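Local coordinates for tubulin-specific chaperone (PDB 4B6W), which probably binds alpha-tubulin and microtubule plus ends as tubulin-binding cofactor B, of which this chain is the ubiquitin-like domain, at residues P17-G22 against F35-T40; L47-I50 against T56-K59; N60-N63 against Y69-C72. One frame throughout, in Å; residues are numbered along the deposited sequence.

Interaction 1 (P17-G22 against F35-T40)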
ATOM      1  N   PRO A  17      -4.157  11.193   0.350  1.00 37.92           N
ATOM      2  CA  PRO A  17      -3.745  11.653  -0.984  1.00 39.39           C
ATOM      3  C   PRO A  17      -2.261  11.696  -1.269  1.00 40.14           C
ATOM      4  O   PRO A  17      -1.882  11.593  -2.447  1.00 41.41           O
ATOM      5  CB  PRO A  17      -4.310  13.064  -1.058  1.00 41.86           C
ATOM      6  CG  PRO A  17      -5.321  13.124   0.065  1.00 42.69           C
ATOM      7  CD  PRO A  17      -4.750  12.286   1.120  1.00 40.12           C
ATOM      8  N   GLU A  18      -1.432  11.847  -0.237  1.00 39.92           N
ATOM      9  CA  GLU A  18      -0.001  11.998  -0.428  1.00 40.74           C
ATOM     10  C   GLU A  18       0.718  11.217   0.638  1.00 38.70           C
ATOM     11  O   GLU A  18       0.535  11.492   1.807  1.00 42.21           O
ATOM     12  CB  GLU A  18       0.381  13.458  -0.239  1.00 46.36           C
ATOM     13  CG  GLU A  18       0.919  14.162  -1.443  1.00 51.37           C
ATOM     14  CD  GLU A  18       1.914  15.243  -1.079  1.00 53.81           C
ATOM     15  OE1 GLU A  18       2.790  15.003  -0.209  1.00 55.08           O
ATOM     16  OE2 GLU A  18       1.841  16.311  -1.703  1.00 58.55           O
ATOM     17  N   LYS A  19       1.553  10.271   0.267  1.00 34.99           N
ATOM     18  CA  LYS A  19       2.362   9.561   1.261  1.00 33.88           C
ATOM     19  C   LYS A  19       3.719   9.318   0.676  1.00 31.47           C
ATOM     20  O   LYS A  19       3.829   8.982  -0.491  1.00 30.46           O
ATOM     21  CB  LYS A  19       1.738   8.220   1.645  1.00 33.33           C
ATOM     22  CG  LYS A  19       0.464   8.355   2.468  1.00 35.16           C
ATOM     23  CD  LYS A  19       0.745   8.824   3.914  1.00 37.11           C
ATOM     24  CE  LYS A  19       1.354   7.704   4.770  1.00 36.33           C
ATOM     25  NZ  LYS A  19       1.668   8.171   6.156  1.00 38.04           N
ATOM     26  N   ARG A  20       4.753   9.505   1.479  1.00 30.71           N
ATOM     27  CA  ARG A  20       6.109   9.250   1.019  1.00 30.28           C
ATOM     28  C   ARG A  20       6.658   8.029   1.732  1.00 28.16           C
ATOM     29  O   ARG A  20       6.657   7.977   2.966  1.00 27.72           O
ATOM     30  CB  ARG A  20       7.012  10.438   1.303  1.00 31.87           C
ATOM     31  CG  ARG A  20       6.610  11.700   0.588  1.00 33.70           C
ATOM     32  CD  ARG A  20       7.804  12.661   0.405  1.00 36.53           C
ATOM     33  NE  ARG A  20       7.869  12.943  -1.020  1.00 39.04           N
ATOM     34  CZ  ARG A  20       8.896  12.740  -1.827  1.00 40.54           C
ATOM     35  NH1 ARG A  20      10.068  12.326  -1.397  1.00 41.85           N
ATOM     36  NH2 ARG A  20       8.746  13.018  -3.101  1.00 44.05           N
ATOM     37  N   TYR A  21       7.114   7.070   0.931  1.00 26.82           N
ATOM     38  CA  TYR A  21       7.832   5.863   1.386  1.00 25.64           C
ATOM     39  C   TYR A  21       9.183   5.709   0.696  1.00 26.49           C
ATOM     40  O   TYR A  21       9.352   6.069  -0.474  1.00 25.68           O
ATOM     41  CB  TYR A  21       7.001   4.637   1.091  1.00 24.12           C
ATOM     42  CG  TYR A  21       5.714   4.622   1.882  1.00 23.85           C
ATOM     43  CD1 TYR A  21       5.730   4.486   3.283  1.00 24.24           C
ATOM     44  CD2 TYR A  21       4.489   4.766   1.254  1.00 22.81           C
ATOM     45  CE1 TYR A  21       4.551   4.461   4.024  1.00 24.00           C
ATOM     46  CE2 TYR A  21       3.311   4.743   1.989  1.00 22.89           C
ATOM     47  CZ  TYR A  21       3.334   4.594   3.363  1.00 23.55           C
ATOM     48  OH  TYR A  21       2.136   4.583   4.075  1.00 23.63           O
ATOM     49  N   GLY A  22      10.135   5.158   1.432  1.00 26.75           N
ATOM     50  CA  GLY A  22      11.382   4.687   0.822  1.00 28.02           C
ATOM     51  C   GLY A  22      11.111   3.428   0.012  1.00 27.45           C
ATOM     52  O   GLY A  22      10.395   2.559   0.443  1.00 27.55           O
ATOM     53  N   PHE A  35      -1.547   1.414   8.997  1.00 31.20           N
ATOM     54  CA  PHE A  35      -2.422   1.236  10.171  1.00 33.31           C
ATOM     55  C   PHE A  35      -2.761   2.554  10.860  1.00 33.87           C
ATOM     56  O   PHE A  35      -3.844   2.706  11.410  1.00 35.05           O
ATOM     57  CB  PHE A  35      -1.763   0.280  11.174  1.00 35.33           C
ATOM     58  CG  PHE A  35      -2.561   0.064  12.439  1.00 37.99           C
ATOM     59  CD1 PHE A  35      -2.435   0.943  13.517  1.00 39.75           C
ATOM     60  CD2 PHE A  35      -3.417  -1.013  12.550  1.00 39.44           C
ATOM     61  CE1 PHE A  35      -3.165   0.756  14.706  1.00 42.87           C
ATOM     62  CE2 PHE A  35      -4.155  -1.228  13.734  1.00 42.92           C
ATOM     63  CZ  PHE A  35      -4.023  -0.335  14.820  1.00 44.47           C
ATOM     64  N   THR A  36      -1.834   3.508  10.821  1.00 33.59           N
ATOM     65  CA  THR A  36      -2.077   4.847  11.412  1.00 35.11           C
ATOM     66  C   THR A  36      -3.252   5.598  10.713  1.00 35.51           C
ATOM     67  O   THR A  36      -3.893   6.445  11.317  1.00 37.57           O
ATOM     68  CB  THR A  36      -0.769   5.718  11.500  1.00 34.29           C
ATOM     69  OG1 THR A  36      -0.347   6.151  10.214  1.00 32.19           O
ATOM     70  CG2 THR A  36       0.367   4.915  12.109  1.00 34.65           C
ATOM     71  N   HIS A  37      -3.553   5.239   9.470  1.00 34.52           N
ATOM     72  CA  HIS A  37      -4.660   5.850   8.729  1.00 35.36           C
ATOM     73  C   HIS A  37      -5.943   5.015   8.696  1.00 36.07           C
ATOM     74  O   HIS A  37      -7.014   5.553   8.865  1.00 38.19           O
ATOM     75  CB  HIS A  37      -4.231   6.150   7.280  1.00 33.39           C
ATOM     76  CG  HIS A  37      -3.034   7.049   7.176  1.00 33.01           C
ATOM     77  ND1 HIS A  37      -3.091   8.399   7.451  1.00 34.80           N
ATOM     78  CD2 HIS A  37      -1.748   6.783   6.855  1.00 31.97           C
ATOM     79  CE1 HIS A  37      -1.892   8.926   7.278  1.00 34.37           C
ATOM     80  NE2 HIS A  37      -1.059   7.967   6.912  1.00 32.27           N
ATOM     81  N   PHE A  38      -5.838   3.717   8.454  1.00 35.64           N
ATOM     82  CA  PHE A  38      -7.036   2.897   8.271  1.00 37.97           C
ATOM     83  C   PHE A  38      -7.382   1.957   9.437  1.00 40.97           C
ATOM     84  O   PHE A  38      -8.580   1.717   9.707  1.00 44.15           O
ATOM     85  CB  PHE A  38      -6.985   2.162   6.933  1.00 36.94           C
ATOM     86  CG  PHE A  38      -6.893   3.096   5.746  1.00 35.77           C
ATOM     87  CD1 PHE A  38      -7.637   4.271   5.687  1.00 38.36           C
ATOM     88  CD2 PHE A  38      -6.073   2.817   4.703  1.00 34.17           C
ATOM     89  CE1 PHE A  38      -7.526   5.151   4.574  1.00 37.43           C
ATOM     90  CE2 PHE A  38      -5.992   3.684   3.612  1.00 34.10           C
ATOM     91  CZ  PHE A  38      -6.731   4.847   3.566  1.00 34.79           C
ATOM     92  N   ALA A  39      -6.371   1.468  10.145  1.00 40.96           N
ATOM     93  CA  ALA A  39      -6.592   0.751  11.410  1.00 44.48           C
ATOM     94  C   ALA A  39      -7.161  -0.651  11.208  1.00 45.28           C
ATOM     95  O   ALA A  39      -7.838  -1.153  12.082  1.00 48.04           O
ATOM     96  CB  ALA A  39      -7.496   1.577  12.391  1.00 46.34           C
ATOM     97  N   THR A  40      -6.901  -1.242  10.035  1.00 44.76           N
ATOM     98  CA  THR A  40      -6.984  -2.692   9.823  1.00 44.89           C
ATOM     99  C   THR A  40      -5.716  -3.241  10.441  1.00 44.00           C
ATOM    100  O   THR A  40      -4.645  -2.707  10.152  1.00 42.17           O
ATOM    101  CB  THR A  40      -6.939  -3.083   8.301  1.00 43.25           C
ATOM    102  OG1 THR A  40      -7.984  -2.418   7.588  1.00 43.38           O
ATOM    103  CG2 THR A  40      -7.103  -4.612   8.108  1.00 44.67           C
TER

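Interaction 2 (L47-I50 against T56-K59)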
ATOM      1  N   LEU A  47      -1.697  -5.501   0.298  1.00 27.37           N
ATOM      2  CA  LEU A  47      -1.411  -4.270  -0.465  1.00 25.14           C
ATOM      3  C   LEU A  47      -1.370  -4.554  -1.989  1.00 24.93           C
ATOM      4  O   LEU A  47      -0.565  -5.343  -2.468  1.00 26.02           O
ATOM      5  CB  LEU A  47      -0.098  -3.615   0.017  1.00 24.22           C
ATOM      6  CG  LEU A  47       0.022  -3.114   1.498  1.00 24.29           C
ATOM      7  CD1 LEU A  47       1.362  -2.390   1.715  1.00 22.78           C
ATOM      8  CD2 LEU A  47      -1.157  -2.230   2.008  1.00 22.69           C
ATOM      9  N   GLN A  48      -2.292  -3.920  -2.717  1.00 24.25           N
ATOM     10  CA  GLN A  48      -2.379  -3.956  -4.172  1.00 23.98           C
ATOM     11  C   GLN A  48      -1.684  -2.690  -4.724  1.00 23.02           C
ATOM     12  O   GLN A  48      -2.015  -1.591  -4.306  1.00 22.41           O
ATOM     13  CB  GLN A  48      -3.874  -3.950  -4.577  1.00 24.19           C
ATOM     14  CG  GLN A  48      -4.135  -3.983  -6.084  1.00 24.48           C
ATOM     15  CD  GLN A  48      -5.591  -3.831  -6.431  1.00 25.07           C
ATOM     16  OE1 GLN A  48      -6.450  -3.698  -5.561  1.00 25.20           O
ATOM     17  NE2 GLN A  48      -5.883  -3.829  -7.724  1.00 26.05           N
ATOM     18  N   LEU A  49      -0.742  -2.833  -5.647  1.00 22.91           N
ATOM     19  CA  LEU A  49      -0.046  -1.675  -6.211  1.00 22.40           C
ATOM     20  C   LEU A  49      -0.709  -1.423  -7.553  1.00 23.46           C
ATOM     21  O   LEU A  49      -0.779  -2.319  -8.406  1.00 23.84           O
ATOM     22  CB  LEU A  49       1.470  -1.918  -6.378  1.00 22.72           C
ATOM     23  CG  LEU A  49       2.318  -0.701  -6.821  1.00 22.54           C
ATOM     24  CD1 LEU A  49       2.259   0.427  -5.794  1.00 20.99           C
ATOM     25  CD2 LEU A  49       3.780  -1.080  -7.189  1.00 23.23           C
ATOM     26  N   ILE A  50      -1.259  -0.212  -7.698  1.00 23.89           N
ATOM     27  CA  ILE A  50      -1.904   0.222  -8.918  1.00 25.12           C
ATOM     28  C   ILE A  50      -1.076   1.368  -9.483  1.00 26.30           C
ATOM     29  O   ILE A  50      -0.669   2.249  -8.765  1.00 25.91           O
ATOM     30  CB  ILE A  50      -3.344   0.690  -8.647  1.00 24.93           C
ATOM     31  CG1 ILE A  50      -4.150  -0.405  -7.915  1.00 25.01           C
ATOM     32  CG2 ILE A  50      -4.060   1.070  -9.965  1.00 26.01           C
ATOM     33  CD1 ILE A  50      -5.362   0.122  -7.089  1.00 23.42           C
ATOM     34  N   THR A  56      -3.285  -2.576 -12.486  1.00 28.82           N
ATOM     35  CA  THR A  56      -2.722  -3.322 -11.365  1.00 27.53           C
ATOM     36  C   THR A  56      -1.349  -3.891 -11.732  1.00 28.40           C
ATOM     37  O   THR A  56      -1.195  -4.567 -12.728  1.00 29.21           O
ATOM     38  CB  THR A  56      -3.687  -4.433 -10.927  1.00 27.73           C
ATOM     39  OG1 THR A  56      -4.836  -3.822 -10.328  1.00 26.41           O
ATOM     40  CG2 THR A  56      -3.045  -5.366  -9.923  1.00 27.70           C
ATOM     41  N   ILE A  57      -0.355  -3.585 -10.904  1.00 28.04           N
ATOM     42  CA  ILE A  57       0.994  -4.082 -11.073  1.00 29.56           C
ATOM     43  C   ILE A  57       1.190  -5.338 -10.220  1.00 30.61           C
ATOM     44  O   ILE A  57       1.867  -6.290 -10.631  1.00 32.14           O
ATOM     45  CB  ILE A  57       2.080  -3.048 -10.589  1.00 28.72           C
ATOM     46  CG1 ILE A  57       1.954  -1.686 -11.303  1.00 28.53           C
ATOM     47  CG2 ILE A  57       3.471  -3.666 -10.747  1.00 29.93           C
ATOM     48  CD1 ILE A  57       1.794  -1.765 -12.816  1.00 30.54           C
ATOM     49  N   GLU A  58       0.660  -5.299  -9.006  1.00 29.55           N
ATOM     50  CA  GLU A  58       0.755  -6.438  -8.094  1.00 30.61           C
ATOM     51  C   GLU A  58      -0.497  -6.432  -7.260  1.00 29.98           C
ATOM     52  O   GLU A  58      -0.847  -5.417  -6.638  1.00 27.39           O
ATOM     53  CB  GLU A  58       1.983  -6.317  -7.182  1.00 31.00           C
ATOM     54  CG  GLU A  58       2.112  -7.428  -6.125  1.00 32.44           C
ATOM     55  CD  GLU A  58       1.980  -8.862  -6.681  1.00 35.43           C
ATOM     56  OE1 GLU A  58       2.678  -9.247  -7.661  1.00 36.87           O
ATOM     57  OE2 GLU A  58       1.158  -9.619  -6.120  1.00 36.82           O
ATOM     58  N   LYS A  59      -1.186  -7.557  -7.254  1.00 31.66           N
ATOM     59  CA  LYS A  59      -2.411  -7.644  -6.478  1.00 32.32           C
ATOM     60  C   LYS A  59      -2.199  -7.820  -4.954  1.00 32.00           C
ATOM     61  O   LYS A  59      -3.093  -7.536  -4.162  1.00 31.29           O
ATOM     62  CB  LYS A  59      -3.315  -8.728  -7.071  1.00 34.55           C
ATOM     63  CG  LYS A  59      -2.741 -10.130  -7.154  1.00 37.30           C
ATOM     64  CD  LYS A  59      -3.573 -10.971  -8.109  1.00 39.33           C
ATOM     65  CE  LYS A  59      -3.307 -12.453  -7.887  1.00 42.99           C
ATOM     66  NZ  LYS A  59      -1.868 -12.728  -8.114  1.00 44.81           N
TER

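Interaction 3 (N60-N63 against Y69-C72)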
ATOM      1  N   ASN A  60      -1.025  -8.291  -4.546  1.00 32.65           N
ATOM      2  CA  ASN A  60      -0.768  -8.608  -3.128  1.00 33.31           C
ATOM      3  C   ASN A  60       0.726  -8.649  -2.777  1.00 34.08           C
ATOM      4  O   ASN A  60       1.325  -9.714  -2.765  1.00 36.95           O
ATOM      5  CB  ASN A  60      -1.402  -9.964  -2.804  1.00 34.60           C
ATOM      6  CG  ASN A  60      -1.157 -10.415  -1.372  1.00 35.35           C
ATOM      7  OD1 ASN A  60      -1.197 -11.625  -1.079  1.00 36.85           O
ATOM      8  ND2 ASN A  60      -0.891  -9.461  -0.479  1.00 32.78           N
HETATM    9  N   MSE A  61       1.322  -7.505  -2.478  1.00 33.13           N
HETATM   10  CA  MSE A  61       2.777  -7.462  -2.268  1.00 34.03           C
HETATM   11  C   MSE A  61       3.199  -8.212  -1.000  1.00 33.97           C
HETATM   12  O   MSE A  61       2.566  -8.102   0.051  1.00 33.16           O
HETATM   13  CB  MSE A  61       3.273  -6.020  -2.236  1.00 35.06           C
HETATM   14  CG  MSE A  61       2.983  -5.252  -3.524  1.00 36.87           C
HETATM   15 SE   MSE A  61       3.646  -3.388  -3.532  1.00 48.99          SE
HETATM   16  CE  MSE A  61       2.218  -2.527  -2.448  1.00 34.95           C
ATOM     17  N   ALA A  62       4.286  -8.960  -1.122  1.00 34.11           N
ATOM     18  CA  ALA A  62       4.765  -9.850  -0.078  1.00 35.91           C
ATOM     19  C   ALA A  62       5.420  -9.029   1.021  1.00 35.05           C
ATOM     20  O   ALA A  62       6.258  -8.168   0.734  1.00 34.20           O
ATOM     21  CB  ALA A  62       5.779 -10.905  -0.676  1.00 37.61           C
ATOM     22  N   ASN A  63       5.032  -9.301   2.273  1.00 35.69           N
ATOM     23  CA  ASN A  63       5.570  -8.600   3.435  1.00 35.63           C
ATOM     24  C   ASN A  63       7.088  -8.496   3.514  1.00 36.59           C
ATOM     25  O   ASN A  63       7.593  -7.500   4.007  1.00 35.43           O
ATOM     26  CB  ASN A  63       5.094  -9.263   4.724  1.00 37.89           C
ATOM     27  CG  ASN A  63       3.659  -8.997   5.010  1.00 37.20           C
ATOM     28  OD1 ASN A  63       3.054  -8.159   4.373  1.00 35.82           O
ATOM     29  ND2 ASN A  63       3.097  -9.709   5.975  1.00 39.76           N
ATOM     30  N   TYR A  69      11.065  -3.475  -5.222  1.00 34.71           N
ATOM     31  CA  TYR A  69      10.968  -4.762  -5.899  1.00 36.20           C
ATOM     32  C   TYR A  69       9.820  -4.717  -6.884  1.00 35.06           C
ATOM     33  O   TYR A  69       9.909  -5.235  -7.970  1.00 36.23           O
ATOM     34  CB  TYR A  69      10.721  -5.875  -4.880  1.00 37.07           C
ATOM     35  CG  TYR A  69      10.640  -7.268  -5.475  1.00 38.83           C
ATOM     36  CD1 TYR A  69      11.788  -7.927  -5.878  1.00 42.22           C
ATOM     37  CD2 TYR A  69       9.431  -7.914  -5.622  1.00 38.53           C
ATOM     38  CE1 TYR A  69      11.741  -9.179  -6.409  1.00 44.59           C
ATOM     39  CE2 TYR A  69       9.362  -9.194  -6.174  1.00 41.38           C
ATOM     40  CZ  TYR A  69      10.531  -9.819  -6.557  1.00 44.58           C
ATOM     41  OH  TYR A  69      10.515 -11.087  -7.101  1.00 48.28           O
ATOM     42  N   TYR A  70       8.742  -4.059  -6.492  1.00 33.32           N
ATOM     43  CA  TYR A  70       7.536  -3.971  -7.315  1.00 32.64           C
ATOM     44  C   TYR A  70       7.527  -2.810  -8.318  1.00 33.21           C
ATOM     45  O   TYR A  70       6.520  -2.559  -8.973  1.00 32.77           O
ATOM     46  CB  TYR A  70       6.316  -3.941  -6.389  1.00 30.57           C
ATOM     47  CG  TYR A  70       6.190  -5.239  -5.629  1.00 30.96           C
ATOM     48  CD1 TYR A  70       5.818  -6.396  -6.287  1.00 32.56           C
ATOM     49  CD2 TYR A  70       6.483  -5.320  -4.276  1.00 30.42           C
ATOM     50  CE1 TYR A  70       5.738  -7.611  -5.623  1.00 33.84           C
ATOM     51  CE2 TYR A  70       6.381  -6.504  -3.603  1.00 31.42           C
ATOM     52  CZ  TYR A  70       6.010  -7.654  -4.281  1.00 33.42           C
ATOM     53  OH  TYR A  70       5.905  -8.861  -3.644  1.00 35.04           O
ATOM     54  N   GLN A  71       8.667  -2.136  -8.460  1.00 34.87           N
ATOM     55  CA  GLN A  71       8.846  -1.067  -9.446  1.00 36.28           C
ATOM     56  C   GLN A  71       7.849   0.076  -9.198  1.00 34.71           C
ATOM     57  O   GLN A  71       7.372   0.719 -10.127  1.00 34.92           O
ATOM     58  CB  GLN A  71       8.760  -1.616 -10.886  1.00 38.20           C
ATOM     59  CG  GLN A  71       9.746  -2.742 -11.189  1.00 40.44           C
ATOM     60  CD  GLN A  71       9.562  -3.378 -12.578  1.00 43.12           C
ATOM     61  OE1 GLN A  71       8.541  -4.081 -12.867  1.00 41.59           O
ATOM     62  NE2 GLN A  71      10.577  -3.178 -13.440  1.00 45.03           N
ATOM     63  N   CYS A  72       7.574   0.349  -7.927  1.00 33.25           N
ATOM     64  CA  CYS A  72       6.721   1.473  -7.564  1.00 32.39           C
ATOM     65  C   CYS A  72       7.313   2.827  -7.996  1.00 33.54           C
ATOM     66  O   CYS A  72       8.532   3.028  -7.953  1.00 34.37           O
ATOM     67  CB  CYS A  72       6.436   1.455  -6.084  1.00 30.86           C
ATOM     68  SG  CYS A  72       5.200   2.643  -5.576  1.00 30.11           S
TER

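Interaction 1 (P17-G22 against F35-T40)
The backbones at Lys-19 and His-37 stay well apart, their CA atoms 10.9 Å from each other, and the gap between the strand and the loop is crossed by these two side chains. They reach out from opposite directions, the lysine from the strand and the imidazole from the loop. Lys-19 does not run straight: its chain is folded at both middle torsions (chi2 -72°, chi3 -74°), and this curl brings CE and NZ together to the rim of the ring. Lys-19 NZ donates to His-37 NE2 at 2.8 Å, arriving at the ring edge and only 4° out of its plane. Lys-19 CE follows close behind, 3.2 Å from His-37 NE2, so the methylene as well as the ammonium group borders this nitrogen. Since NE2 acts as acceptor, a neutral imidazole with its proton on ND1 would fit the geometry, and the adjacent positive charge would be expected to favour that form. Over one face of the ring, toward its rim, stands OG1 of the preceding Thr-36, 3.6 Å above the plane. The lysine has a second polar partner, Asn-33 OD1 of helix 27-35, which is also hydrogen-bonded to Tyr-21 OH. The asparagine thus links two residues of the edge strand to the helix, while Thr-36 OG1 bonds to its backbone oxygen. The contact lies at the surface of the ubiquitin-like domain, where strand 15-22, an outermost strand of the sheet, meets the loop that leaves helix 27-35, with Val-16 of the same strand also packed against His-37.

Interaction 2 (L47-I50 against T56-K59)
Gln-48 reaches across the edge of 56-59, its atoms meeting Lys-59, Glu-58 and Thr-56 in turn. CB is 3.7 Å from the carbonyl oxygen of Lys-59. CG, placed opposite the backbone nitrogen (chi1 180°), passes Glu-58 O at 3.6 Å. Beyond it the chain stays extended, which carries CD to the neighbourhood of Thr-56 and sets NE2 2.8 Å from Thr-56 OG1. The amide nitrogen is the donor there; the hydroxyl oxygen lies almost in the amide plane, but the bond is bent, with an N-H...O angle of 141°. The two side chains cross at about a right angle, and the methyl CG2 of Thr-56 borders the same nitrogen more distantly.

Beneath this side-chain bridge the backbones are paired antiparallel. Leu-49 N donates to Glu-58 O at 2.8 Å. In the other direction, Ile-57 N donates to Leu-49 O at 2.8 Å. A weak bond from Glu-58 N reaches the same Leu-49 O at 3.4 Å. One carbonyl therefore serves two successive donors, and the register slips by one before Ile-50 and Thr-56 form a non-hydrogen-bonded pair. Leu-49 CD2 touches Ile-57 CB at 4.3 Å. The carboxylate of Glu-58 points elsewhere, with OE2 bonded to the backbone N of Asn-60. On its other side, strand 45-50 pairs with strand 77-82, while Leu-47 packs under helix 27-35. Ile-57 and Glu-58 facing Leu-49 make a classic beta bulge, here in the short hairpin that ends the mixed sheet of a ubiquitin-like beta-grasp fold, with strand 56-58 outermost.

Interaction 3 (N60-N63 against Y69-C72)
Met-61, present as selenomethionine, and Tyr-70 form a Met-aromatic contact inside the long connection that precedes the last strand of the beta-grasp fold. The two side chains run antiparallel to each other, the selenoether chain passing from the hydroxyl half of the ring toward its CB end. Met-61 CB starts this path 3.4 Å from Tyr-70 CE2. CG follows, making a CH-pi contact 3.6 Å from the ring centroid and only 15° off the normal, and therefore over the face. The selenium continues to the CD2 side, where SE is 4.2 Å from the centroid and oblique to the ring. With chi2 at -179° the chain stays straight through CB, CG and SE along the ring, and the bend at the last torsion then swings CE away from it, toward the interior near Leu-47 and Leu-49. The opposite face of Tyr-70 is covered by its neighbour: Tyr-69 CD2 stands 3.6 Å above the plane, over the centre. The phenol is thus held flat between Met-61 on one side and Tyr-69 on the other, and its rotation is restricted from both. Glu-58 brings aliphatic atoms to the ring as well. At its far end the hydroxyl reaches the backbone of 60-63, an arrangement reminiscent of the ubiquitin tyrosine that bonds to a main-chain amide from what is probably the equivalent loop. Ala-62 lays its CB 3.6 Å from Tyr-70 OH, and its N-H donates to the same oxygen, N to OH 3.0 Å, in a nearly straight bond of 177°.

In the fold
Followed from the N terminus, the three contacts come in series, with none nested in or crossing another. Interaction 1 closes first, drawing the loop after helix 27-35 back to strand 15-22 and so enclosing the helix. Interaction 2 then closes the hairpin turn between strands 45-50 and 56-58 at the other border of the sheet. Interaction 3 starts directly where it ends and closes the loop between 60-63 and 69-72. Interactions 2 and 3 touch, with Leu-49 packed on Tyr-70 and Cys-72 and a probable backbone bond from Met-61 to Leu-47. Interaction 1 lies across the chain's centre, about 16 Å from either between centres.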